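Local coordinates for putative ADP-Ribosyltransferase Scabin (Streptomyces scabiei 87.22, PDB 5EWY), which probably transfers ADP-ribose from NAD+ to DNA, as a toxin-like mono-ADP-ribosyltransferase of a plant-pathogenic Streptomyces, at residues A[62-67]-A[147-152]; A[81-86]-A[133-138]; A[168-173]-A[195-200]. All blocks are in the same frame, centred on the assembly; numbering follows the deposited sequence.

Contact 1: residues A[62-67]-A[147-152]; sequences ITPDPV and KTIGDR
Val67 lays its two methyl groups against the last turn of the helix that ends at Ile149: CG1 meets the start of the Lys147 side chain, 3.7 Å from Lys147 CB, while CG2 rests 3.5 Å from Lys147 O. The two side chains cross at about a right angle, and it is CB and CD of the lysine, not its amino group, that the valine meets. A compact branched valine suits this place because each methyl finds a different part of the same residue. The polar centre is Thr148, whose OG1 accepts a hydrogen bond from Val67 N at 2.9 Å, with a nearly straight N-H...O angle of 164°. The same OG1 also hydrogen-bonds to Asp144 O, at the end of strand 143-144 just before the helix. With chi1 -59° OG1 stands beside the backbone N, facing Val67 N, and CG2 is left anti to N, where it touches Asp65 O and the ring of Pro64. That proline follows a cis peptide bond; its CD reaches Ile149 CG2 at 3.9 Å. A water donates to both Asp65 O and Thr148 O, at 2.7 Å from the former, and so ties the two backbones together. The loop 62-67 thus packs on helix 145-149 at the surface; Pro66 and Thr148 touch Val143 of strand 143-144, and Ile62, Thr148 and Ile149 touch Ile103 of helix 103-108.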
loop_
_atom_site.group_PDB
_atom_site.type_symbol
_atom_site.label_atom_id
_atom_site.label_comp_id
_atom_site.label_asym_id
_atom_site.label_seq_id
_atom_site.Cartn_x
_atom_site.Cartn_y
_atom_site.Cartn_z
ATOM N N ILE A 62 -4.958 -15.718 -4.989
ATOM C CA ILE A 62 -3.631 -15.228 -4.644
ATOM C C ILE A 62 -2.669 -16.403 -4.597
ATOM O O ILE A 62 -2.963 -17.442 -3.991
ATOM C CB ILE A 62 -3.656 -14.490 -3.298
ATOM C CG1 ILE A 62 -4.553 -13.257 -3.369
ATOM C CG2 ILE A 62 -2.250 -14.100 -2.886
ATOM C CD1 ILE A 62 -4.885 -12.683 -2.006
ATOM N N THR A 63 -1.521 -16.245 -5.247
ATOM C CA THR A 63 -0.453 -17.227 -5.163
ATOM C C THR A 63 0.859 -16.508 -4.904
ATOM O O THR A 63 1.024 -15.361 -5.307
ATOM C CB THR A 63 -0.333 -18.097 -6.452
ATOM O OG1 THR A 63 -0.118 -17.268 -7.607
ATOM C CG2 THR A 63 -1.585 -18.912 -6.661
ATOM N N PRO A 64 1.784 -17.148 -4.180
ATOM C CA PRO A 64 1.564 -18.351 -3.385
ATOM C C PRO A 64 0.687 -18.024 -2.181
ATOM O O PRO A 64 0.214 -16.890 -2.077
ATOM C CB PRO A 64 2.976 -18.746 -2.945
ATOM C CG PRO A 64 3.738 -17.496 -2.954
ATOM C CD PRO A 64 3.161 -16.639 -4.044
ATOM N N ASP A 65 0.469 -18.991 -1.294
ATOM C CA ASP A 65 -0.389 -18.761 -0.143
ATOM C C ASP A 65 0.062 -17.497 0.596
ATOM O O ASP A 65 1.234 -17.406 0.992
ATOM C CB ASP A 65 -0.341 -19.962 0.795
ATOM C CG ASP A 65 -1.058 -21.177 0.224
ATOM O OD1 ASP A 65 -1.992 -20.997 -0.588
ATOM O OD2 ASP A 65 -0.689 -22.312 0.591
ATOM N N PRO A 66 -0.810 -16.507 0.774
ATOM C CA PRO A 66 -0.352 -15.230 1.330
ATOM C C PRO A 66 -0.110 -15.320 2.826
ATOM O O PRO A 66 -0.807 -16.030 3.560
ATOM C CB PRO A 66 -1.510 -14.275 1.018
ATOM C CG PRO A 66 -2.685 -15.130 0.933
ATOM C CD PRO A 66 -2.218 -16.431 0.349
ATOM N N VAL A 67 0.934 -14.633 3.252
ATOM C CA VAL A 67 1.151 -14.339 4.659
ATOM C C VAL A 67 0.664 -12.914 4.876
ATOM O O VAL A 67 1.251 -11.952 4.364
ATOM C CB VAL A 67 2.622 -14.505 5.055
ATOM C CG1 VAL A 67 2.795 -14.178 6.524
ATOM C CG2 VAL A 67 3.091 -15.913 4.756
ATOM N N LYS A 147 7.366 -11.916 3.539
ATOM C CA LYS A 147 6.962 -13.088 4.309
ATOM C C LYS A 147 6.320 -14.143 3.422
ATOM O O LYS A 147 6.346 -15.334 3.759
ATOM C CB LYS A 147 5.989 -12.696 5.423
ATOM C CG LYS A 147 6.614 -11.905 6.544
ATOM C CD LYS A 147 5.607 -11.669 7.662
ATOM C CE LYS A 147 6.145 -10.727 8.728
ATOM N NZ LYS A 147 7.429 -11.212 9.294
ATOM N N THR A 148 5.724 -13.726 2.308
ATOM C CA THR A 148 5.038 -14.618 1.381
ATOM C C THR A 148 5.972 -15.237 0.354
ATOM O O THR A 148 5.851 -16.431 0.077
ATOM C CB THR A 148 3.924 -13.832 0.680
ATOM O OG1 THR A 148 3.030 -13.328 1.677
ATOM C CG2 THR A 148 3.143 -14.682 -0.308
ATOM N N ILE A 149 6.906 -14.469 -0.211
ATOM C CA ILE A 149 7.801 -14.990 -1.244
ATOM C C ILE A 149 9.260 -15.045 -0.811
ATOM O O ILE A 149 10.116 -15.440 -1.619
ATOM C CB ILE A 149 7.648 -14.255 -2.592
ATOM C CG1 ILE A 149 8.197 -12.821 -2.511
ATOM C CG2 ILE A 149 6.179 -14.301 -3.060
ATOM C CD1 ILE A 149 8.269 -12.101 -3.858
ATOM N N GLY A 150 9.578 -14.689 0.428
ATOM C CA GLY A 150 10.953 -14.678 0.884
ATOM C C GLY A 150 11.574 -13.296 0.804
ATOM O O GLY A 150 11.036 -12.364 0.198
ATOM N N ASP A 151 12.742 -13.163 1.439
ATOM C CA ASP A 151 13.449 -11.886 1.496
ATOM C C ASP A 151 14.735 -11.897 0.682
ATOM O O ASP A 151 15.626 -11.072 0.917
ATOM C CB ASP A 151 13.723 -11.454 2.941
ATOM C CG ASP A 151 14.603 -12.431 3.701
ATOM O OD1 ASP A 151 15.137 -13.382 3.097
ATOM O OD2 ASP A 151 14.767 -12.234 4.921
ATOM N N ARG A 152 14.834 -12.799 -0.290
ATOM C CA ARG A 152 16.030 -12.961 -1.102
ATOM C C ARG A 152 15.830 -12.534 -2.546
ATOM O O ARG A 152 16.801 -12.518 -3.310
ATOM C CB ARG A 152 16.477 -14.431 -1.091
ATOM C CG ARG A 152 16.718 -14.999 0.297
ATOM C CD ARG A 152 17.929 -14.371 0.958
ATOM N NE ARG A 152 18.177 -14.941 2.278
ATOM C CZ ARG A 152 18.796 -16.099 2.492
ATOM N NH1 ARG A 152 19.237 -16.824 1.472
ATOM N NH2 ARG A 152 18.972 -16.535 3.731
HETATM O O HOH W 1 3.757 -18.256 1.009
#

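Contact 2: residues A[81-86]-A[133-138]; sequences RGPAVV and YNYYID
The ring of Tyr133 carries Pro83 CD over one face, 3.9 Å from the ring centroid and 24° off the normal, displaced toward the rim: a CH-pi contact. Arg81 O and Gly82 CA approach the same ring obliquely. The ring of Tyr135 is used differently, for Arg81 O lies in its plane at the edge, and Val86 comes up obliquely with CG1 3.7 Å from Tyr135 CE2. The Tyr135 hydroxyl donates a hydrogen bond to Arg81 O at 2.7 Å; the C=O...O angle is 132°, with the donor tilted 25° from the carbonyl plane. Val86 CG2 lies 3.5 Å from Tyr135 OH, so a methyl packs beside the oxygen that bonds to the carbonyl. Both tyrosines have CG anti to the carbonyl carbon and, being two apart on the strand, point to the same side. Tyr133 offers Pro83 a ring face, whereas Tyr135 uses its length and hydroxyl to reach the carbonyl before the helix. Gly82 is the N-cap residue, its O accepting from Val86 N at 3.1 Å, and Pro83 starts the helix, where its lack of an N-H costs no helical bond. Val175 of the neighbouring strand touches Pro83 and both tyrosines, while Phe91 meets Tyr135 edge-to-face. The arrangement is a helix N-terminus, reached by a short turn after strand 75-79, packed against the adjacent antiparallel strand 133-137 in the sheet of the ADP-ribosyltransferase fold. It lies near the inhibitor pocket: the Arg81 side chain is about 7 Å from the ligand, and the pocket residue Arg77 pairs its backbone with Tyr135.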
loop_
_atom_site.group_PDB
_atom_site.type_symbol
_atom_site.label_atom_id
_atom_site.label_comp_id
_atom_site.label_asym_id
_atom_site.label_seq_id
_atom_site.Cartn_x
_atom_site.Cartn_y
_atom_site.Cartn_z
ATOM N N ARG A 81 -0.018 9.872 -9.045
ATOM C CA ARG A 81 -1.391 10.343 -9.083
ATOM C C ARG A 81 -1.666 11.260 -7.915
ATOM O O ARG A 81 -1.176 11.030 -6.815
ATOM C CB ARG A 81 -2.333 9.157 -9.070
ATOM C CG ARG A 81 -2.220 8.401 -10.404
ATOM C CD ARG A 81 -3.021 7.147 -10.348
ATOM N NE ARG A 81 -4.429 7.455 -10.540
ATOM C CZ ARG A 81 -5.423 6.876 -9.882
ATOM N NH1 ARG A 81 -5.173 5.941 -8.967
ATOM N NH2 ARG A 81 -6.674 7.235 -10.137
ATOM N N GLY A 82 -2.453 12.291 -8.157
ATOM C CA GLY A 82 -2.582 13.378 -7.217
ATOM C C GLY A 82 -3.648 13.136 -6.174
ATOM O O GLY A 82 -4.563 12.321 -6.342
ATOM N N PRO A 83 -3.541 13.868 -5.062
ATOM C CA PRO A 83 -4.439 13.615 -3.928
ATOM C C PRO A 83 -5.890 13.930 -4.199
ATOM O O PRO A 83 -6.765 13.321 -3.579
ATOM C CB PRO A 83 -3.872 14.497 -2.805
ATOM C CG PRO A 83 -3.022 15.492 -3.474
ATOM C CD PRO A 83 -2.517 14.879 -4.754
ATOM N N ALA A 84 -6.206 14.847 -5.107
ATOM C CA ALA A 84 -7.617 15.056 -5.393
ATOM C C ALA A 84 -8.266 13.756 -5.854
ATOM O O ALA A 84 -9.414 13.464 -5.504
ATOM C CB ALA A 84 -7.800 16.165 -6.423
ATOM N N VAL A 85 -7.522 12.943 -6.605
ATOM C CA VAL A 85 -8.045 11.686 -7.122
ATOM C C VAL A 85 -7.997 10.604 -6.051
ATOM O O VAL A 85 -8.986 9.897 -5.816
ATOM C CB VAL A 85 -7.223 11.276 -8.361
ATOM C CG1 VAL A 85 -7.725 9.946 -8.903
ATOM C CG2 VAL A 85 -7.252 12.386 -9.428
ATOM N N VAL A 86 -6.845 10.449 -5.397
ATOM C CA VAL A 86 -6.686 9.391 -4.404
ATOM C C VAL A 86 -7.608 9.606 -3.207
ATOM O O VAL A 86 -8.199 8.654 -2.696
ATOM C CB VAL A 86 -5.220 9.292 -3.975
ATOM C CG1 VAL A 86 -5.048 8.308 -2.821
ATOM C CG2 VAL A 86 -4.352 8.852 -5.119
ATOM N N TYR A 133 4.404 12.102 -5.188
ATOM C CA TYR A 133 3.861 12.107 -3.872
ATOM C C TYR A 133 4.211 10.879 -3.052
ATOM O O TYR A 133 4.349 9.832 -3.558
ATOM C CB TYR A 133 2.335 12.135 -4.016
ATOM C CG TYR A 133 1.785 13.327 -4.773
ATOM C CD1 TYR A 133 1.547 14.495 -4.151
ATOM C CD2 TYR A 133 1.531 13.252 -6.107
ATOM C CE1 TYR A 133 1.077 15.579 -4.841
ATOM C CE2 TYR A 133 1.076 14.333 -6.784
ATOM C CZ TYR A 133 0.840 15.479 -6.139
ATOM O OH TYR A 133 0.369 16.558 -6.799
ATOM N N ASN A 134 4.320 11.095 -1.755
ATOM C CA ASN A 134 4.471 10.015 -0.782
ATOM C C ASN A 134 3.183 9.982 0.045
ATOM O O ASN A 134 2.943 10.870 0.864
ATOM C CB ASN A 134 5.705 10.272 0.089
ATOM C CG ASN A 134 6.158 9.045 0.841
ATOM O OD1 ASN A 134 6.044 7.903 0.351
ATOM N ND2 ASN A 134 6.681 9.258 2.060
ATOM N N TYR A 135 2.356 8.965 -0.164
ATOM C CA TYR A 135 1.114 8.772 0.586
ATOM C C TYR A 135 1.351 7.964 1.851
ATOM O O TYR A 135 2.194 7.060 1.889
ATOM C CB TYR A 135 0.076 8.067 -0.282
ATOM C CG TYR A 135 -0.488 8.953 -1.375
ATOM C CD1 TYR A 135 0.100 9.023 -2.626
ATOM C CD2 TYR A 135 -1.625 9.697 -1.158
ATOM C CE1 TYR A 135 -0.420 9.840 -3.622
ATOM C CE2 TYR A 135 -2.151 10.512 -2.114
ATOM C CZ TYR A 135 -1.556 10.580 -3.364
ATOM O OH TYR A 135 -2.125 11.417 -4.283
ATOM N N TYR A 136 0.616 8.351 2.897
ATOM C CA TYR A 136 0.667 7.767 4.229
ATOM C C TYR A 136 -0.639 7.012 4.440
ATOM O O TYR A 136 -1.716 7.562 4.204
ATOM C CB TYR A 136 0.792 8.884 5.281
ATOM C CG TYR A 136 2.107 9.620 5.293
ATOM C CD1 TYR A 136 2.619 10.218 4.136
ATOM C CD2 TYR A 136 2.866 9.694 6.424
ATOM C CE1 TYR A 136 3.806 10.883 4.156
ATOM C CE2 TYR A 136 4.090 10.333 6.433
ATOM C CZ TYR A 136 4.566 10.915 5.274
ATOM O OH TYR A 136 5.757 11.568 5.328
ATOM N N ILE A 137 -0.534 5.730 4.803
ATOM C CA ILE A 137 -1.650 4.787 4.785
ATOM C C ILE A 137 -1.768 4.136 6.158
ATOM O O ILE A 137 -0.753 3.726 6.743
ATOM C CB ILE A 137 -1.419 3.724 3.697
ATOM C CG1 ILE A 137 -1.497 4.414 2.339
ATOM C CG2 ILE A 137 -2.417 2.563 3.781
ATOM C CD1 ILE A 137 -0.879 3.616 1.212
ATOM N N ASP A 138 -2.994 4.044 6.669
ATOM C CA ASP A 138 -3.246 3.378 7.947
ATOM C C ASP A 138 -4.391 2.410 7.675
ATOM O O ASP A 138 -5.565 2.757 7.776
ATOM C CB ASP A 138 -3.571 4.393 9.031
ATOM C CG ASP A 138 -3.982 3.750 10.352
ATOM O OD1 ASP A 138 -3.606 2.587 10.618
ATOM O OD2 ASP A 138 -4.661 4.424 11.150
#

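Contact 3: residues A[168-173]-A[195-200]; sequences RTEFVI and HYEPWH
The backbones meet through one straight bond, Glu197 N to Glu170 O at 2.9 Å (174° at the hydrogen, on a lone pair in the carbonyl plane), beside a CA-H...O contact from Glu170 CA to His195 O of 3.2 Å. Around it Tyr196 swings its ring over Ile173, with CG anti to the backbone N (chi1 173°). Ile173 CG1 sits over one ring face, 4.0 Å from the centroid and 19° off the normal, and Pro198 CD covers the opposite face. Farther along, the edge of Phe171 faces the five-membered ring of Trp199 in an offset T-shaped pair, centroids 5.4 Å apart. Glu170 CG lies over the centre of one Phe171 face. Glu170 OE1 and Glu197 OE1 are only 3.5 Å apart; a water donates to Glu170 OE1 and Glu197 O, and Arg168 NE holds Glu170 OE2 at 2.9 Å, which probably eases the repulsion. Tyr196 and Trp199 suit the tail because each packs its ring on a side chain here and also bonds, through OH or NE1, to Asp138. The C-terminal segment is thus anchored on the 3-10 turn leading into strand 172-179 of the ADP-ribosyltransferase fold.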
loop_
_atom_site.group_PDB
_atom_site.type_symbol
_atom_site.label_atom_id
_atom_site.label_comp_id
_atom_site.label_asym_id
_atom_site.label_seq_id
_atom_site.Cartn_x
_atom_site.Cartn_y
_atom_site.Cartn_z
ATOM N N ARG A 168 -9.372 1.519 0.420
ATOM C CA ARG A 168 -10.390 2.560 0.464
ATOM C C ARG A 168 -9.812 3.861 1.010
ATOM O O ARG A 168 -8.877 3.865 1.814
ATOM C CB ARG A 168 -11.559 2.128 1.358
ATOM C CG ARG A 168 -12.406 1.017 0.764
ATOM C CD ARG A 168 -13.790 0.971 1.387
ATOM N NE ARG A 168 -13.760 0.541 2.783
ATOM C CZ ARG A 168 -13.566 -0.713 3.180
ATOM N NH1 ARG A 168 -13.365 -1.676 2.288
ATOM N NH2 ARG A 168 -13.566 -1.009 4.475
ATOM N N THR A 169 -10.442 4.973 0.627
ATOM C CA THR A 169 -9.924 6.281 1.019
ATOM C C THR A 169 -9.925 6.473 2.538
ATOM O O THR A 169 -9.049 7.177 3.058
ATOM C CB THR A 169 -10.712 7.404 0.336
ATOM O OG1 THR A 169 -10.156 8.670 0.721
ATOM C CG2 THR A 169 -12.200 7.355 0.709
ATOM N N GLU A 170 -10.840 5.822 3.264
ATOM C CA GLU A 170 -10.879 5.994 4.722
ATOM C C GLU A 170 -9.582 5.532 5.376
ATOM O O GLU A 170 -9.351 5.848 6.554
ATOM C CB GLU A 170 -12.082 5.267 5.336
ATOM C CG GLU A 170 -12.019 3.751 5.277
ATOM C CD GLU A 170 -13.298 3.084 5.715
ATOM O OE1 GLU A 170 -13.561 3.042 6.942
ATOM O OE2 GLU A 170 -14.036 2.607 4.823
ATOM N N PHE A 171 -8.772 4.749 4.677
ATOM C CA PHE A 171 -7.508 4.248 5.215
ATOM C C PHE A 171 -6.296 5.003 4.708
ATOM O O PHE A 171 -5.158 4.617 5.014
ATOM C CB PHE A 171 -7.351 2.751 4.931
ATOM C CG PHE A 171 -8.488 1.934 5.433
ATOM C CD1 PHE A 171 -8.718 1.783 6.798
ATOM C CD2 PHE A 171 -9.376 1.342 4.550
ATOM C CE1 PHE A 171 -9.783 1.046 7.258
ATOM C CE2 PHE A 171 -10.440 0.602 5.016
ATOM C CZ PHE A 171 -10.638 0.446 6.361
ATOM N N VAL A 172 -6.503 6.059 3.930
ATOM C CA VAL A 172 -5.419 6.913 3.455
ATOM C C VAL A 172 -5.362 8.118 4.389
ATOM O O VAL A 172 -6.295 8.925 4.445
ATOM C CB VAL A 172 -5.623 7.327 1.994
ATOM C CG1 VAL A 172 -4.509 8.272 1.573
ATOM C CG2 VAL A 172 -5.649 6.083 1.109
ATOM N N ILE A 173 -4.257 8.242 5.132
ATOM C CA ILE A 173 -4.117 9.332 6.095
ATOM C C ILE A 173 -3.990 10.666 5.381
ATOM O O ILE A 173 -4.620 11.658 5.754
ATOM C CB ILE A 173 -2.885 9.124 6.986
ATOM C CG1 ILE A 173 -2.905 7.792 7.723
ATOM C CG2 ILE A 173 -2.799 10.272 7.959
ATOM C CD1 ILE A 173 -1.535 7.418 8.241
ATOM N N HIS A 195 -11.234 12.293 4.411
ATOM C CA HIS A 195 -11.987 11.056 4.550
ATOM C C HIS A 195 -11.301 10.013 5.425
ATOM O O HIS A 195 -11.869 8.933 5.634
ATOM C CB HIS A 195 -12.260 10.474 3.164
ATOM C CG HIS A 195 -13.035 11.390 2.286
ATOM N ND1 HIS A 195 -12.558 11.858 1.083
ATOM C CD2 HIS A 195 -14.263 11.934 2.445
ATOM C CE1 HIS A 195 -13.462 12.650 0.536
ATOM N NE2 HIS A 195 -14.506 12.710 1.340
ATOM N N TYR A 196 -10.108 10.303 5.954
ATOM C CA TYR A 196 -9.430 9.350 6.818
ATOM C C TYR A 196 -10.261 9.099 8.068
ATOM O O TYR A 196 -10.736 10.040 8.710
ATOM C CB TYR A 196 -8.068 9.913 7.193
ATOM C CG TYR A 196 -7.287 9.113 8.221
ATOM C CD1 TYR A 196 -7.204 7.732 8.159
ATOM C CD2 TYR A 196 -6.628 9.768 9.254
ATOM C CE1 TYR A 196 -6.470 7.011 9.112
ATOM C CE2 TYR A 196 -5.902 9.063 10.203
ATOM C CZ TYR A 196 -5.829 7.694 10.124
ATOM O OH TYR A 196 -5.066 7.006 11.077
ATOM N N GLU A 197 -10.434 7.825 8.402
ATOM C CA GLU A 197 -11.196 7.407 9.576
ATOM C C GLU A 197 -10.308 6.553 10.464
ATOM O O GLU A 197 -10.151 5.340 10.222
ATOM C CB GLU A 197 -12.448 6.645 9.156
ATOM C CG GLU A 197 -13.451 7.571 8.500
ATOM C CD GLU A 197 -14.780 6.924 8.196
ATOM O OE1 GLU A 197 -14.975 5.747 8.560
ATOM O OE2 GLU A 197 -15.630 7.604 7.585
ATOM N N PRO A 198 -9.711 7.145 11.501
ATOM C CA PRO A 198 -8.890 6.372 12.430
ATOM C C PRO A 198 -9.688 5.202 12.981
ATOM O O PRO A 198 -10.883 5.326 13.272
ATOM C CB PRO A 198 -8.582 7.382 13.543
ATOM C CG PRO A 198 -8.654 8.687 12.921
ATOM C CD PRO A 198 -9.635 8.588 11.773
ATOM N N TRP A 199 -9.000 4.082 13.175
ATOM C CA TRP A 199 -9.631 2.852 13.628
ATOM C C TRP A 199 -8.858 2.149 14.735
ATOM O O TRP A 199 -9.296 1.090 15.183
ATOM C CB TRP A 199 -9.862 1.875 12.450
ATOM C CG TRP A 199 -8.618 1.621 11.620
ATOM C CD1 TRP A 199 -8.082 2.455 10.669
ATOM C CD2 TRP A 199 -7.751 0.484 11.685
ATOM N NE1 TRP A 199 -6.935 1.908 10.155
ATOM C CE2 TRP A 199 -6.723 0.687 10.734
ATOM C CE3 TRP A 199 -7.754 -0.700 12.423
ATOM C CZ2 TRP A 199 -5.671 -0.201 10.576
ATOM C CZ3 TRP A 199 -6.715 -1.601 12.237
ATOM C CH2 TRP A 199 -5.701 -1.353 11.298
ATOM N N HIS A 200 -7.737 2.688 15.177
ATOM C CA HIS A 200 -7.033 2.155 16.331
ATOM C C HIS A 200 -6.147 3.240 16.916
ATOM O O HIS A 200 -6.006 4.329 16.338
ATOM C CB HIS A 200 -6.163 0.950 15.941
ATOM C CG HIS A 200 -5.085 1.301 14.970
ATOM N ND1 HIS A 200 -3.802 1.635 15.357
ATOM C CD2 HIS A 200 -5.126 1.459 13.625
ATOM C CE1 HIS A 200 -3.092 1.933 14.284
ATOM N NE2 HIS A 200 -3.878 1.843 13.229
ATOM O OXT HIS A 200 -5.503 3.003 17.931
HETATM O O HOH W 2 -12.036 3.112 9.120
#

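How the contacts relate
Contacts 2 and 3 are partly buried and serve one sheet, in which strands 133-137 and 172-179 are neighbours; their centres lie 12 Å apart. They meet at Asp138 of contact 2, which receives the tail of contact 3, with His200 as a further probable partner of its carboxylate; beside it Ile137 CG2 packs against the backbone O of Phe171. Contact 1 is a surface contact about 26 Å from either centre, on the opposite side of the chain's centre, and it joins a loop to a helix. Its chemistry reflects that place: proline, valine and threonine with one bridging water. In contacts 2 and 3 aromatic rings do most of the work, and contact 3 adds charged groups and a second water.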